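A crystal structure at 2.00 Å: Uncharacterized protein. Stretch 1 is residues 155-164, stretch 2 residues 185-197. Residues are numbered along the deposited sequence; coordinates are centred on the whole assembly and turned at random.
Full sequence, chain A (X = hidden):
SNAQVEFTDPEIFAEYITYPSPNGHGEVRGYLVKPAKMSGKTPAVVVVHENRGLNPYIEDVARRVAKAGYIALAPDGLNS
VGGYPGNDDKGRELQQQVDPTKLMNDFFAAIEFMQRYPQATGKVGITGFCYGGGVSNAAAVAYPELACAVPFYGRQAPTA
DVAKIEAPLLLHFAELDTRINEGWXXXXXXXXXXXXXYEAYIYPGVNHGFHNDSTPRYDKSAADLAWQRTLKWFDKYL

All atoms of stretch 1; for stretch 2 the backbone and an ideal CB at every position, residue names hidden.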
ATOM      1  N   ARG A 155      -8.874   5.273  -5.227  1.00 38.70           N
ATOM      2  CA  ARG A 155      -9.172   5.754  -6.582  1.00 44.14           C
ATOM      3  C   ARG A 155      -8.719   4.771  -7.662  1.00 41.78           C
ATOM      4  O   ARG A 155      -7.633   4.216  -7.614  1.00 34.60           O
ATOM      5  CB  ARG A 155      -8.526   7.110  -6.869  1.00 51.23           C
ATOM      6  CG  ARG A 155      -9.482   8.285  -6.692  1.00 65.48           C
ATOM      7  CD  ARG A 155      -8.772   9.641  -6.776  1.00 74.15           C
ATOM      8  NE  ARG A 155      -7.816   9.668  -7.871  1.00 88.13           N
ATOM      9  CZ  ARG A 155      -6.925  10.635  -8.070  1.00 95.48           C
ATOM     10  NH1 ARG A 155      -6.838  11.672  -7.240  1.00 96.02           N
ATOM     11  NH2 ARG A 155      -6.107  10.555  -9.108  1.00101.22           N
ATOM     12  N   GLN A 156      -9.562   4.621  -8.666  1.00 40.33           N
ATOM     13  CA  GLN A 156      -9.315   3.705  -9.765  1.00 44.24           C
ATOM     14  C   GLN A 156      -8.194   4.246 -10.661  1.00 43.16           C
ATOM     15  O   GLN A 156      -7.842   5.413 -10.582  1.00 42.94           O
ATOM     16  CB  GLN A 156     -10.591   3.573 -10.605  1.00 47.01           C
ATOM     17  CG  GLN A 156     -11.899   3.515  -9.822  1.00 53.10           C
ATOM     18  CD  GLN A 156     -11.998   2.372  -8.828  1.00 56.38           C
ATOM     19  OE1 GLN A 156     -11.153   1.483  -8.782  1.00 57.32           O
ATOM     20  NE2 GLN A 156     -13.068   2.380  -8.043  1.00 57.28           N
ATOM     21  N   ALA A 157      -7.611   3.381 -11.487  1.00 42.27           N
ATOM     22  CA  ALA A 157      -6.630   3.816 -12.473  1.00 39.88           C
ATOM     23  C   ALA A 157      -7.401   4.554 -13.567  1.00 45.91           C
ATOM     24  O   ALA A 157      -8.572   4.254 -13.787  1.00 43.68           O
ATOM     25  CB  ALA A 157      -5.919   2.614 -13.080  1.00 41.62           C
ATOM     26  N   PRO A 158      -6.764   5.521 -14.245  1.00 46.62           N
ATOM     27  CA  PRO A 158      -7.431   6.183 -15.363  1.00 47.32           C
ATOM     28  C   PRO A 158      -7.769   5.164 -16.471  1.00 49.80           C
ATOM     29  O   PRO A 158      -6.905   4.369 -16.858  1.00 48.07           O
ATOM     30  CB  PRO A 158      -6.381   7.193 -15.846  1.00 48.34           C
ATOM     31  CG  PRO A 158      -5.485   7.416 -14.687  1.00 48.43           C
ATOM     32  CD  PRO A 158      -5.440   6.104 -13.955  1.00 48.18           C
ATOM     33  N   THR A 159      -8.996   5.200 -16.988  1.00 50.81           N
ATOM     34  CA  THR A 159      -9.438   4.213 -17.966  1.00 50.45           C
ATOM     35  C   THR A 159      -8.517   4.090 -19.186  1.00 52.58           C
ATOM     36  O   THR A 159      -8.234   2.978 -19.632  1.00 50.26           O
ATOM     37  CB  THR A 159     -10.873   4.498 -18.464  1.00 52.50           C
ATOM     38  OG1 THR A 159     -11.765   4.526 -17.356  1.00 50.67           O
ATOM     39  CG2 THR A 159     -11.334   3.434 -19.454  1.00 52.79           C
ATOM     40  N   ALA A 160      -8.047   5.216 -19.719  1.00 54.17           N
ATOM     41  CA  ALA A 160      -7.168   5.188 -20.898  1.00 56.04           C
ATOM     42  C   ALA A 160      -5.793   4.546 -20.654  1.00 53.18           C
ATOM     43  O   ALA A 160      -5.091   4.217 -21.607  1.00 52.89           O
ATOM     44  CB  ALA A 160      -6.996   6.592 -21.454  1.00 59.03           C
ATOM     45  N   ASP A 161      -5.412   4.356 -19.394  1.00 50.96           N
ATOM     46  CA  ASP A 161      -4.111   3.760 -19.052  1.00 50.96           C
ATOM     47  C   ASP A 161      -4.166   2.289 -18.671  1.00 46.07           C
ATOM     48  O   ASP A 161      -3.120   1.669 -18.415  1.00 42.23           O
ATOM     49  CB  ASP A 161      -3.517   4.498 -17.857  1.00 56.62           C
ATOM     50  CG  ASP A 161      -3.200   5.936 -18.155  1.00 63.34           C
ATOM     51  OD1 ASP A 161      -2.623   6.222 -19.219  1.00 66.61           O
ATOM     52  OD2 ASP A 161      -3.494   6.778 -17.286  1.00 79.82           O
ATOM     53  N   VAL A 162      -5.366   1.723 -18.618  1.00 43.86           N
ATOM     54  CA  VAL A 162      -5.540   0.348 -18.144  1.00 42.68           C
ATOM     55  C   VAL A 162      -4.758  -0.679 -18.975  1.00 42.15           C
ATOM     56  O   VAL A 162      -4.212  -1.633 -18.410  1.00 43.20           O
ATOM     57  CB  VAL A 162      -7.033  -0.005 -18.014  1.00 43.52           C
ATOM     58  CG1 VAL A 162      -7.248  -1.477 -17.716  1.00 44.97           C
ATOM     59  CG2 VAL A 162      -7.656   0.834 -16.911  1.00 42.13           C
ATOM     60  N   ALA A 163      -4.642  -0.464 -20.284  1.00 41.10           N
ATOM     61  CA  ALA A 163      -3.895  -1.393 -21.147  1.00 41.52           C
ATOM     62  C   ALA A 163      -2.432  -1.556 -20.718  1.00 40.81           C
ATOM     63  O   ALA A 163      -1.829  -2.602 -20.948  1.00 41.65           O
ATOM     64  CB  ALA A 163      -3.974  -0.960 -22.610  1.00 41.78           C
ATOM     65  N   LYS A 164      -1.867  -0.532 -20.072  1.00 42.90           N
ATOM     66  CA  LYS A 164      -0.473  -0.583 -19.623  1.00 42.78           C
ATOM     67  C   LYS A 164      -0.237  -1.493 -18.408  1.00 39.69           C
ATOM     68  O   LYS A 164       0.895  -1.916 -18.158  1.00 35.43           O
ATOM     69  CB  LYS A 164       0.012   0.825 -19.274  1.00 46.34           C
ATOM     70  CG  LYS A 164       0.098   1.803 -20.435  1.00 50.91           C
ATOM     71  CD  LYS A 164       0.560   3.165 -19.912  1.00 57.41           C
ATOM     72  CE  LYS A 164       0.767   4.239 -20.965  1.00 63.33           C
ATOM     73  NZ  LYS A 164      -0.509   4.742 -21.546  1.00 68.89           N
ATOM     74  N   UNK A 185     -17.142   0.331 -12.030  1.00 54.03           N
ATOM     75  CA  UNK A 185     -17.590  -0.313 -13.257  1.00 54.31           C
ATOM     76  C   UNK A 185     -16.768   0.034 -14.507  1.00 53.45           C
ATOM     77  O   UNK A 185     -16.508  -0.849 -15.324  1.00 59.65           O
ATOM     78  CB  UNK A 185     -19.053   0.060 -13.504  1.00 54.31           C
ATOM     79  N   UNK A 186     -16.386   1.296 -14.674  1.00 50.90           N
ATOM     80  CA  UNK A 186     -15.582   1.680 -15.832  1.00 51.42           C
ATOM     81  C   UNK A 186     -14.199   1.018 -15.771  1.00 48.88           C
ATOM     82  O   UNK A 186     -13.662   0.582 -16.780  1.00 49.51           O
ATOM     83  CB  UNK A 186     -15.441   3.202 -15.902  1.00 51.42           C
ATOM     84  N   UNK A 187     -13.638   0.929 -14.571  1.00 48.27           N
ATOM     85  CA  UNK A 187     -12.328   0.308 -14.382  1.00 45.13           C
ATOM     86  C   UNK A 187     -12.415  -1.184 -14.680  1.00 45.24           C
ATOM     87  O   UNK A 187     -11.599  -1.729 -15.432  1.00 42.28           O
ATOM     88  CB  UNK A 187     -11.815   0.541 -12.960  1.00 45.13           C
ATOM     89  N   UNK A 188     -13.442  -1.837 -14.140  1.00 48.89           N
ATOM     90  CA  UNK A 188     -13.620  -3.260 -14.380  1.00 51.72           C
ATOM     91  C   UNK A 188     -13.807  -3.558 -15.859  1.00 52.04           C
ATOM     92  O   UNK A 188     -13.234  -4.522 -16.376  1.00 51.08           O
ATOM     93  CB  UNK A 188     -14.817  -3.785 -13.585  1.00 51.72           C
ATOM     94  N   UNK A 189     -14.617  -2.753 -16.538  1.00 55.74           N
ATOM     95  CA  UNK A 189     -14.878  -2.972 -17.961  1.00 57.71           C
ATOM     96  C   UNK A 189     -13.583  -2.874 -18.766  1.00 57.48           C
ATOM     97  O   UNK A 189     -13.363  -3.667 -19.689  1.00 57.35           O
ATOM     98  CB  UNK A 189     -15.902  -1.961 -18.480  1.00 57.71           C
ATOM     99  N   UNK A 190     -12.713  -1.929 -18.402  1.00 54.06           N
ATOM    100  CA  UNK A 190     -11.427  -1.776 -19.099  1.00 51.60           C
ATOM    101  C   UNK A 190     -10.477  -2.937 -18.788  1.00 50.19           C
ATOM    102  O   UNK A 190      -9.732  -3.392 -19.665  1.00 49.91           O
ATOM    103  CB  UNK A 190     -10.770  -0.450 -18.711  1.00 51.60           C
ATOM    104  N   UNK A 191     -10.501  -3.417 -17.546  1.00 47.70           N
ATOM    105  CA  UNK A 191      -9.670  -4.556 -17.164  1.00 46.70           C
ATOM    106  C   UNK A 191     -10.078  -5.787 -17.986  1.00 49.62           C
ATOM    107  O   UNK A 191      -9.225  -6.472 -18.555  1.00 48.62           O
ATOM    108  CB  UNK A 191      -9.795  -4.839 -15.666  1.00 46.70           C
ATOM    109  N   UNK A 192     -11.384  -6.037 -18.071  1.00 53.28           N
ATOM    110  CA  UNK A 192     -11.896  -7.167 -18.837  1.00 53.84           C
ATOM    111  C   UNK A 192     -11.624  -7.009 -20.322  1.00 56.34           C
ATOM    112  O   UNK A 192     -11.190  -7.956 -20.976  1.00 54.78           O
ATOM    113  CB  UNK A 192     -13.398  -7.332 -18.599  1.00 53.84           C
ATOM    114  N   UNK A 193     -11.868  -5.814 -20.858  1.00 57.96           N
ATOM    115  CA  UNK A 193     -11.638  -5.558 -22.288  1.00 58.77           C
ATOM    116  C   UNK A 193     -10.172  -5.758 -22.683  1.00 56.23           C
ATOM    117  O   UNK A 193      -9.876  -6.085 -23.828  1.00 52.89           O
ATOM    118  CB  UNK A 193     -12.075  -4.135 -22.641  1.00 58.77           C
ATOM    119  N   UNK A 194      -9.262  -5.578 -21.729  1.00 55.31           N
ATOM    120  CA  UNK A 194      -7.833  -5.755 -21.972  1.00 54.69           C
ATOM    121  C   UNK A 194      -7.247  -7.039 -21.376  1.00 53.04           C
ATOM    122  O   UNK A 194      -6.022  -7.181 -21.271  1.00 53.32           O
ATOM    123  CB  UNK A 194      -7.075  -4.551 -21.409  1.00 54.69           C
ATOM    124  N   UNK A 195      -8.122  -7.983 -21.032  1.00 53.67           N
ATOM    125  CA  UNK A 195      -7.715  -9.300 -20.517  1.00 54.26           C
ATOM    126  C   UNK A 195      -6.721  -9.247 -19.368  1.00 50.06           C
ATOM    127  O   UNK A 195      -5.781 -10.035 -19.322  1.00 45.56           O
ATOM    128  CB  UNK A 195      -7.107 -10.125 -21.653  1.00 54.26           C
ATOM    129  N   UNK A 196      -6.951  -8.332 -18.433  1.00 47.49           N
ATOM    130  CA  UNK A 196      -6.058  -8.170 -17.291  1.00 46.29           C
ATOM    131  C   UNK A 196      -6.421  -9.107 -16.149  1.00 43.77           C
ATOM    132  O   UNK A 196      -7.581  -9.478 -15.984  1.00 44.02           O
ATOM    133  CB  UNK A 196      -6.086  -6.721 -16.801  1.00 46.29           C
ATOM    134  N   UNK A 197      -5.402  -9.514 -15.394  1.00 41.51           N
ATOM    135  CA  UNK A 197      -5.575 -10.423 -14.266  1.00 41.10           C
ATOM    136  C   UNK A 197      -5.983  -9.590 -13.068  1.00 39.85           C
ATOM    137  O   UNK A 197      -5.239  -8.696 -12.651  1.00 38.47           O
ATOM    138  CB  UNK A 197      -4.302 -11.222 -13.980  1.00 41.10           C
TER

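Stretch 2 runs as a helix through position 193 and then unwinds, and stretch 1 lies along one side of it, with Val 162 at the centre.

Position 185 has nothing of stretch 1 within 5.5 Å of its ideal CB. Its helical angles, phi -55°, would suit almost any residue, proline included; the deposited residue is Pro 185.

At position 186 the CB points sideways, 4.2 Å from Thr 159 OG1. A small or a polar side chain would fit; Ala 186 makes just this loose contact through its CB.

Position 187 is more demanding. Its CB also points sideways, 4.0 Å from Gln 156 CB, and beyond it a groove runs between Gln 156, Ala 157 and Val 162. A long, flat or largely apolar side chain would suit, such as an aromatic, leucine or methionine. The deposited Tyr 187, chi1 t, lays its ring along this groove. Ala 157 N sits over one face without finding a hydrogen-bond partner, while Gln 156 OE1 and Val 162 CG2 lie at the ring edge, 3.1 Å from Tyr 187 CD2 and 3.8 Å from Tyr 187 CE1 respectively. Ala 157 CB packs 3.6 Å from Tyr 187 CE1. The hydroxyl is hydrogen-bonded elsewhere in the structure.

Positions 188 and 189 meet no part of stretch 1 near their CB atoms, so helix propensity is the main visible guide; they are Glu 188 and Ala 189.

Position 190 points toward stretch 1, and its ideal CB is already 3.8 Å from Val 162 CG1 and 4.0 Å from Thr 159 CG2. With so little space, alanine is the natural reading, serine or glycine being possible. Ala 190 fills the gap with its methyl; its CA lies 6.3 Å from Val 162 CA.

At position 191 the CB points away, 4.7 Å from Val 162 CG1, so a branched or flexible apolar chain could reach back. Leu 191, chi1 m and chi2 t, does so, bringing CD2 to 3.7 Å from Val 162 CG1.

Positions 192 and 193 have no neighbour in stretch 1 and tolerate much; they are Lys 192 and Ala 193.

Position 194 points toward stretch 1, the ideal CB of 194 lying 4.5 Å from Ala 163 CA, and phi/psi of -106/17 leaves the helix. Asparagine, aspartate or serine would suit such an exit, as would glycine. Asn 194 turns its amide back, ND2 donating to Ala 190 O at 2.8 Å, while OD1 rests 3.7 Å from Ala 163 CB.

Position 195, at phi/psi 51/43, favours glycine, asparagine or aspartate; it is Asn 195, clear of stretch 1.

Position 196 is extended and points toward stretch 1, where the carbonyls of Val 162 and Ala 163 offer acceptors beyond reach of a short chain. Lysine or arginine would suit. Lys 196 extends past Val 162, its CE 3.5 Å from Val 162 O, and NZ donates to Ala 163 O at 2.9 Å, the sole hydrogen bond between the stretches.

Position 197 is out of reach, and many residues would serve; it is Val 197.

Stretch 2, residues 185-197: PAYEAALKANNKV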
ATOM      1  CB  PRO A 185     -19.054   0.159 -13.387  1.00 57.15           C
ATOM      2  CG  PRO A 185     -19.493   0.369 -11.975  1.00 56.60           C
ATOM      3  CD  PRO A 185     -18.269   0.872 -11.245  1.00 57.13           C
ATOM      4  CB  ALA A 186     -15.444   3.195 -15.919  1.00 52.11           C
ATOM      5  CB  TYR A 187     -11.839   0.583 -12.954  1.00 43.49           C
ATOM      6  CG  TYR A 187     -10.401   0.204 -12.630  1.00 42.47           C
ATOM      7  CD1 TYR A 187      -9.427   0.069 -13.622  1.00 44.06           C
ATOM      8  CD2 TYR A 187      -9.985   0.134 -11.311  1.00 43.17           C
ATOM      9  CE1 TYR A 187      -8.107  -0.245 -13.298  1.00 42.88           C
ATOM     10  CE2 TYR A 187      -8.672  -0.158 -10.983  1.00 43.66           C
ATOM     11  CZ  TYR A 187      -7.737  -0.346 -11.976  1.00 40.14           C
ATOM     12  OH  TYR A 187      -6.430  -0.616 -11.634  1.00 36.91           O
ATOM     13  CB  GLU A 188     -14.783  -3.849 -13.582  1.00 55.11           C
ATOM     14  CG  GLU A 188     -14.794  -5.364 -13.685  1.00 58.32           C
ATOM     15  CD  GLU A 188     -15.724  -6.061 -12.719  1.00 65.21           C
ATOM     16  OE1 GLU A 188     -16.740  -5.458 -12.312  1.00 73.16           O
ATOM     17  OE2 GLU A 188     -15.469  -7.258 -12.436  1.00 71.57           O
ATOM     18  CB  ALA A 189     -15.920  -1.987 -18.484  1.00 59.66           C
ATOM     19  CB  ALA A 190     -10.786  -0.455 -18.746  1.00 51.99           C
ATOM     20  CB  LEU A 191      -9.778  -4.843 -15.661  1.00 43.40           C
ATOM     21  CG  LEU A 191      -9.100  -3.821 -14.737  1.00 41.29           C
ATOM     22  CD1 LEU A 191      -9.542  -4.041 -13.302  1.00 39.70           C
ATOM     23  CD2 LEU A 191      -7.587  -3.876 -14.857  1.00 39.73           C
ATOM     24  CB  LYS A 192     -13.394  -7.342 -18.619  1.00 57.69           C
ATOM     25  CG  LYS A 192     -13.788  -7.813 -17.239  1.00 58.68           C
ATOM     26  CD  LYS A 192     -15.263  -8.153 -17.205  1.00 66.86           C
ATOM     27  CE  LYS A 192     -15.654  -8.759 -15.871  1.00 73.49           C
ATOM     28  NZ  LYS A 192     -17.006  -9.367 -15.910  1.00 81.54           N
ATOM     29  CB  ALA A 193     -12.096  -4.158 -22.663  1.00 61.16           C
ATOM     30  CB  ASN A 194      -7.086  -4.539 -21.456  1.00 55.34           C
ATOM     31  CG  ASN A 194      -7.343  -3.311 -22.294  1.00 55.53           C
ATOM     32  OD1 ASN A 194      -6.789  -3.177 -23.383  1.00 60.24           O
ATOM     33  ND2 ASN A 194      -8.193  -2.415 -21.805  1.00 55.58           N
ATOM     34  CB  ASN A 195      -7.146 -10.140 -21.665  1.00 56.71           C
ATOM     35  CG  ASN A 195      -8.156 -10.359 -22.772  1.00 63.37           C
ATOM     36  OD1 ASN A 195      -9.326 -10.040 -22.626  1.00 70.06           O
ATOM     37  ND2 ASN A 195      -7.712 -10.922 -23.878  1.00 71.09           N
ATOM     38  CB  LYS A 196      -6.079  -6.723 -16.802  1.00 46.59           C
ATOM     39  CG  LYS A 196      -5.658  -5.711 -17.860  1.00 44.59           C
ATOM     40  CD  LYS A 196      -4.250  -5.981 -18.376  1.00 42.30           C
ATOM     41  CE  LYS A 196      -3.833  -4.941 -19.398  1.00 41.41           C
ATOM     42  NZ  LYS A 196      -2.461  -5.193 -19.922  1.00 40.29           N
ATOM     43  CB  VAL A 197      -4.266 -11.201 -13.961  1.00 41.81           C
ATOM     44  CG1 VAL A 197      -4.389 -12.035 -12.685  1.00 42.05           C
ATOM     45  CG2 VAL A 197      -3.900 -12.102 -15.142  1.00 41.98           C
TER
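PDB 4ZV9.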